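Local structure of disease resistance protein RRS1 (Arabidopsis thaliana, 5W3X) at residues I14-L19 and A52-Q57; Q27-I30 and F35-G38. The protein is a plant disease resistance protein and transcription factor that recognises W-box DNA and, together with RPS4, triggers hypersensitive defence against fungal and bacterial pathogens. All blocks are in the same frame, centred on the assembly; numbering follows the deposited sequence.

Contact 1. Residues I14-L19 and A52-Q57; sequences IDEGDL and ATKQVQ
A salt-bridge network pins the loop before strand 22-28 to the sheet of the WRKY DNA-binding domain: E16 and D18, two residues apart in that loop, share the ammonium group of K54 on strand 53-58. K54 NZ donates to D18 OD2 at 2.9 Å and to E16 OE1 at 3.1 Å. In neither case does the nitrogen lie in the carboxylate plane; it stands above it, by 71° at D18 and 59° at E16. The lysine lifts its CG between the backbone N and the carbonyl carbon (chi1 76°) and runs fully extended from there, so that NZ spans a gap that keeps the CA atoms of D18 and K54 10.5 Å apart. E16 reaches it by a chain bent at chi2. The buried lysine thus illustrates how a charge drawn under a loop can be balanced by two acids at once, which would be expected to favour its protonated state. W22 is a further partner, in cation-pi contact with K54 and through a weak hydrogen bond from NE1 to D18 OD2. Around this network the loop lies over the sheet, with E16 against I68 and Y70 of strand 66-71 and K54 against Y40 of strand 37-42.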
loop_
_atom_site.group_PDB
_atom_site.type_symbol
_atom_site.label_atom_id
_atom_site.label_comp_id
_atom_site.label_asym_id
_atom_site.label_seq_id
_atom_site.Cartn_x
_atom_site.Cartn_y
_atom_site.Cartn_z
ATOM N N ILE B 14 17.136 -22.209 8.675
ATOM C CA ILE B 14 18.173 -21.212 8.435
ATOM C C ILE B 14 19.398 -21.850 7.803
ATOM O O ILE B 14 20.530 -21.580 8.202
ATOM C CB ILE B 14 18.597 -20.494 9.734
ATOM N N ASP B 15 19.165 -22.704 6.816
ATOM C CA ASP B 15 20.252 -23.289 6.040
ATOM C C ASP B 15 19.864 -23.297 4.570
ATOM O O ASP B 15 20.270 -24.178 3.804
ATOM C CB ASP B 15 20.573 -24.702 6.525
ATOM C CG ASP B 15 21.995 -24.832 7.030
ATOM O OD1 ASP B 15 22.591 -23.789 7.384
ATOM O OD2 ASP B 15 22.514 -25.973 7.074
ATOM N N GLU B 16 19.079 -22.288 4.201
ATOM C CA GLU B 16 18.538 -22.140 2.862
ATOM C C GLU B 16 19.627 -22.294 1.808
ATOM O O GLU B 16 20.770 -21.871 2.002
ATOM C CB GLU B 16 17.851 -20.776 2.720
ATOM C CG GLU B 16 16.605 -20.778 1.841
ATOM C CD GLU B 16 16.913 -20.971 0.365
ATOM O OE1 GLU B 16 16.028 -21.461 -0.369
ATOM O OE2 GLU B 16 18.036 -20.631 -0.063
ATOM N N GLY B 17 19.262 -22.931 0.704
ATOM C CA GLY B 17 20.154 -23.114 -0.422
ATOM C C GLY B 17 19.315 -23.366 -1.650
ATOM O O GLY B 17 18.348 -24.116 -1.593
ATOM N N ASP B 18 19.689 -22.742 -2.758
ATOM C CA ASP B 18 18.950 -22.859 -4.009
ATOM C C ASP B 18 19.911 -22.960 -5.170
ATOM O O ASP B 18 20.959 -22.323 -5.167
ATOM C CB ASP B 18 18.030 -21.657 -4.223
ATOM C CG ASP B 18 16.574 -22.016 -4.103
ATOM O OD1 ASP B 18 16.281 -23.120 -3.604
ATOM O OD2 ASP B 18 15.717 -21.196 -4.495
ATOM N N LEU B 19 19.559 -23.766 -6.162
ATOM C CA LEU B 19 20.378 -23.878 -7.359
ATOM C C LEU B 19 20.137 -22.677 -8.276
ATOM O O LEU B 19 20.676 -22.614 -9.381
ATOM C CB LEU B 19 20.083 -25.186 -8.098
ATOM N N ALA B 52 9.267 -18.356 -12.428
ATOM C CA ALA B 52 9.544 -18.990 -11.147
ATOM C C ALA B 52 9.564 -17.979 -9.998
ATOM O O ALA B 52 10.259 -16.967 -10.059
ATOM C CB ALA B 52 10.859 -19.746 -11.216
ATOM N N THR B 53 8.772 -18.256 -8.967
ATOM C CA THR B 53 8.756 -17.449 -7.751
ATOM C C THR B 53 8.974 -18.325 -6.521
ATOM O O THR B 53 8.791 -19.542 -6.570
ATOM C CB THR B 53 7.431 -16.701 -7.589
ATOM O OG1 THR B 53 6.381 -17.656 -7.431
ATOM C CG2 THR B 53 7.140 -15.855 -8.817
ATOM N N LYS B 54 9.363 -17.715 -5.411
ATOM C CA LYS B 54 9.398 -18.462 -4.160
ATOM C C LYS B 54 9.044 -17.592 -2.964
ATOM O O LYS B 54 9.266 -16.384 -2.966
ATOM C CB LYS B 54 10.760 -19.141 -3.965
ATOM C CG LYS B 54 11.913 -18.258 -3.537
ATOM C CD LYS B 54 13.105 -19.134 -3.146
ATOM C CE LYS B 54 14.337 -18.320 -2.792
ATOM N NZ LYS B 54 15.464 -19.207 -2.383
ATOM N N GLN B 55 8.453 -18.240 -1.963
ATOM C CA GLN B 55 8.032 -17.609 -0.725
ATOM C C GLN B 55 8.724 -18.277 0.441
ATOM O O GLN B 55 8.798 -19.504 0.507
ATOM C CB GLN B 55 6.521 -17.729 -0.545
ATOM C CG GLN B 55 5.813 -18.271 -1.762
ATOM C CD GLN B 55 5.568 -17.188 -2.762
ATOM O OE1 GLN B 55 5.202 -16.077 -2.387
ATOM N NE2 GLN B 55 5.794 -17.479 -4.036
ATOM N N VAL B 56 9.216 -17.463 1.363
ATOM C CA VAL B 56 10.008 -17.947 2.480
ATOM C C VAL B 56 9.459 -17.402 3.788
ATOM O O VAL B 56 9.302 -16.191 3.937
ATOM C CB VAL B 56 11.475 -17.533 2.352
ATOM C CG1 VAL B 56 12.253 -17.984 3.574
ATOM C CG2 VAL B 56 12.092 -18.082 1.059
ATOM N N GLN B 57 9.156 -18.290 4.730
ATOM C CA GLN B 57 8.635 -17.853 6.019
ATOM C C GLN B 57 9.049 -18.787 7.146
ATOM O O GLN B 57 8.764 -19.983 7.098
ATOM C CB GLN B 57 7.111 -17.740 5.970
ATOM C CG GLN B 57 6.504 -17.226 7.268
ATOM C CD GLN B 57 5.052 -16.838 7.121
ATOM O OE1 GLN B 57 4.424 -17.113 6.095
ATOM N NE2 GLN B 57 4.507 -16.189 8.146
#

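Contact 2. Residues Q27-I30 and F35-G38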
loop_
_atom_site.group_PDB
_atom_site.type_symbol
_atom_site.label_atom_id
_atom_site.label_comp_id
_atom_site.label_asym_id
_atom_site.label_seq_id
_atom_site.Cartn_x
_atom_site.Cartn_y
_atom_site.Cartn_z
ATOM N N GLN B 27 8.085 -8.309 1.227
ATOM C CA GLN B 27 8.545 -8.630 2.565
ATOM C C GLN B 27 7.533 -8.027 3.508
ATOM O O GLN B 27 7.471 -6.810 3.650
ATOM C CB GLN B 27 9.953 -8.061 2.814
ATOM C CG GLN B 27 10.467 -8.191 4.238
ATOM C CD GLN B 27 11.265 -9.460 4.468
ATOM O OE1 GLN B 27 11.722 -10.105 3.522
ATOM N NE2 GLN B 27 11.441 -9.823 5.736
ATOM N N LYS B 28 6.704 -8.864 4.120
ATOM C CA LYS B 28 5.594 -8.315 4.888
ATOM C C LYS B 28 5.210 -9.165 6.101
ATOM O O LYS B 28 5.331 -10.382 6.085
ATOM C CB LYS B 28 4.371 -8.122 3.977
ATOM C CG LYS B 28 3.379 -7.104 4.539
ATOM C CD LYS B 28 2.252 -6.737 3.596
ATOM C CE LYS B 28 1.421 -5.597 4.202
ATOM N NZ LYS B 28 0.319 -5.125 3.314
ATOM N N ASP B 29 4.729 -8.522 7.151
ATOM C CA ASP B 29 4.168 -9.272 8.266
ATOM C C ASP B 29 2.881 -9.948 7.831
ATOM O O ASP B 29 2.213 -9.494 6.895
ATOM C CB ASP B 29 3.937 -8.363 9.470
ATOM C CG ASP B 29 5.231 -8.055 10.223
ATOM O OD1 ASP B 29 6.081 -8.966 10.343
ATOM O OD2 ASP B 29 5.406 -6.902 10.674
ATOM N N ILE B 30 2.554 -11.045 8.509
ATOM C CA ILE B 30 1.430 -11.888 8.144
ATOM C C ILE B 30 0.491 -12.132 9.344
ATOM O O ILE B 30 0.953 -12.350 10.471
ATOM C CB ILE B 30 1.926 -13.236 7.598
ATOM C CG1 ILE B 30 2.779 -13.018 6.348
ATOM C CG2 ILE B 30 0.748 -14.150 7.255
ATOM C CD1 ILE B 30 1.970 -12.504 5.148
ATOM N N PHE B 35 6.491 -14.217 12.478
ATOM C CA PHE B 35 7.555 -14.042 11.499
ATOM C C PHE B 35 7.032 -13.578 10.143
ATOM O O PHE B 35 6.009 -14.067 9.665
ATOM C CB PHE B 35 8.329 -15.345 11.342
ATOM C CG PHE B 35 8.885 -15.869 12.630
ATOM C CD1 PHE B 35 10.015 -15.299 13.186
ATOM C CD2 PHE B 35 8.272 -16.921 13.289
ATOM C CE1 PHE B 35 10.537 -15.772 14.379
ATOM C CE2 PHE B 35 8.786 -17.402 14.487
ATOM C CZ PHE B 35 9.920 -16.825 15.033
ATOM N N PRO B 36 7.753 -12.638 9.514
ATOM C CA PRO B 36 7.356 -12.058 8.230
ATOM C C PRO B 36 7.572 -13.024 7.079
ATOM O O PRO B 36 8.401 -13.931 7.180
ATOM C CB PRO B 36 8.279 -10.846 8.098
ATOM C CG PRO B 36 9.501 -11.254 8.824
ATOM C CD PRO B 36 9.021 -12.069 10.000
ATOM N N ARG B 37 6.822 -12.832 6.000
ATOM C CA ARG B 37 7.017 -13.610 4.787
ATOM C C ARG B 37 7.799 -12.819 3.741
ATOM O O ARG B 37 7.535 -11.632 3.510
ATOM C CB ARG B 37 5.672 -14.051 4.216
ATOM C CG ARG B 37 5.770 -14.839 2.921
ATOM C CD ARG B 37 4.403 -15.392 2.553
ATOM N NE ARG B 37 3.805 -16.069 3.698
ATOM C CZ ARG B 37 2.515 -16.364 3.804
ATOM N NH1 ARG B 37 2.069 -16.979 4.891
ATOM N NH2 ARG B 37 1.668 -16.029 2.836
ATOM N N GLY B 38 8.774 -13.481 3.130
ATOM C CA GLY B 38 9.555 -12.897 2.055
ATOM C C GLY B 38 9.147 -13.462 0.701
ATOM O O GLY B 38 8.922 -14.668 0.562
#
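Two backbone hydrogen bonds between K28 and R37 tie strand 22-28 to strand 37-42 at the end of their antiparallel hairpin. K28 N donates to R37 O at 3.0 Å, with an N-H...O angle of 162°. The return bond, from R37 N to K28 O, measures 2.9 Å. In the next, non-hydrogen-bonded pair, Q27 with G38, the Q27 CA approaches R37 O at 3.3 Å as a CA-H...O contact.

Packing differs on the two faces. On that of Q27, the bent glutamine chain runs alongside the proline ring, and Q27 NE2 comes 3.9 Å from P36 CG; Q27 OE1 rests 3.8 Å from G38 CA while accepting a hydrogen bond from K24. Past the last bridge, D29 lies beside the same ring, with OD1 3.7 Å from P36 CB.

On the R37 face, I30 crosses the arginine chain, its CG1 3.7 Å from R37 CB. The arginine starts with CG anti to the backbone N (chi1 178°) and bends at chi3, which brings the guanidinium beneath I30 CD1, 4.1 Å above the middle of the group. Q57 OE1 accepts a hydrogen bond from R37 NH1, which is consistent with a restrained rotation of this plane.

Q27 and K28 close the WRKYGQK signature, which in this family typically meets the DNA major groove. Here K28 NZ instead bonds a polar side chain of another protein, and D29 OD2 forms a salt bridge with a basic side chain of that other protein. Within the sheet, strand 22-28 is outermost, and strand 37-42 lies between it and strand 53-58, to which G38 is joined by backbone hydrogen bonding with V56.

How the contacts relate
Contacts 1 and 2 show a loop fastened to a small sheet and two strands paired within it. Contact 1 lies near the middle of the chain and fastens its loop to strand 53-58 through charged side-chain ends alone; contact 2 lies toward the far end of the neighbouring hairpin and relies on backbone pairing, with packing on both faces. Both are only partly buried, but contact 2 covers more surface, 351 against 129 Å², and another protein reaches six of its residues, against one in contact 1. They meet where strands 53-58 and 37-42 run side by side, and there Q57 CG packs 3.8 Å from P36 O. In sequence, the hairpin turn falls wholly between the two segments of contact 1.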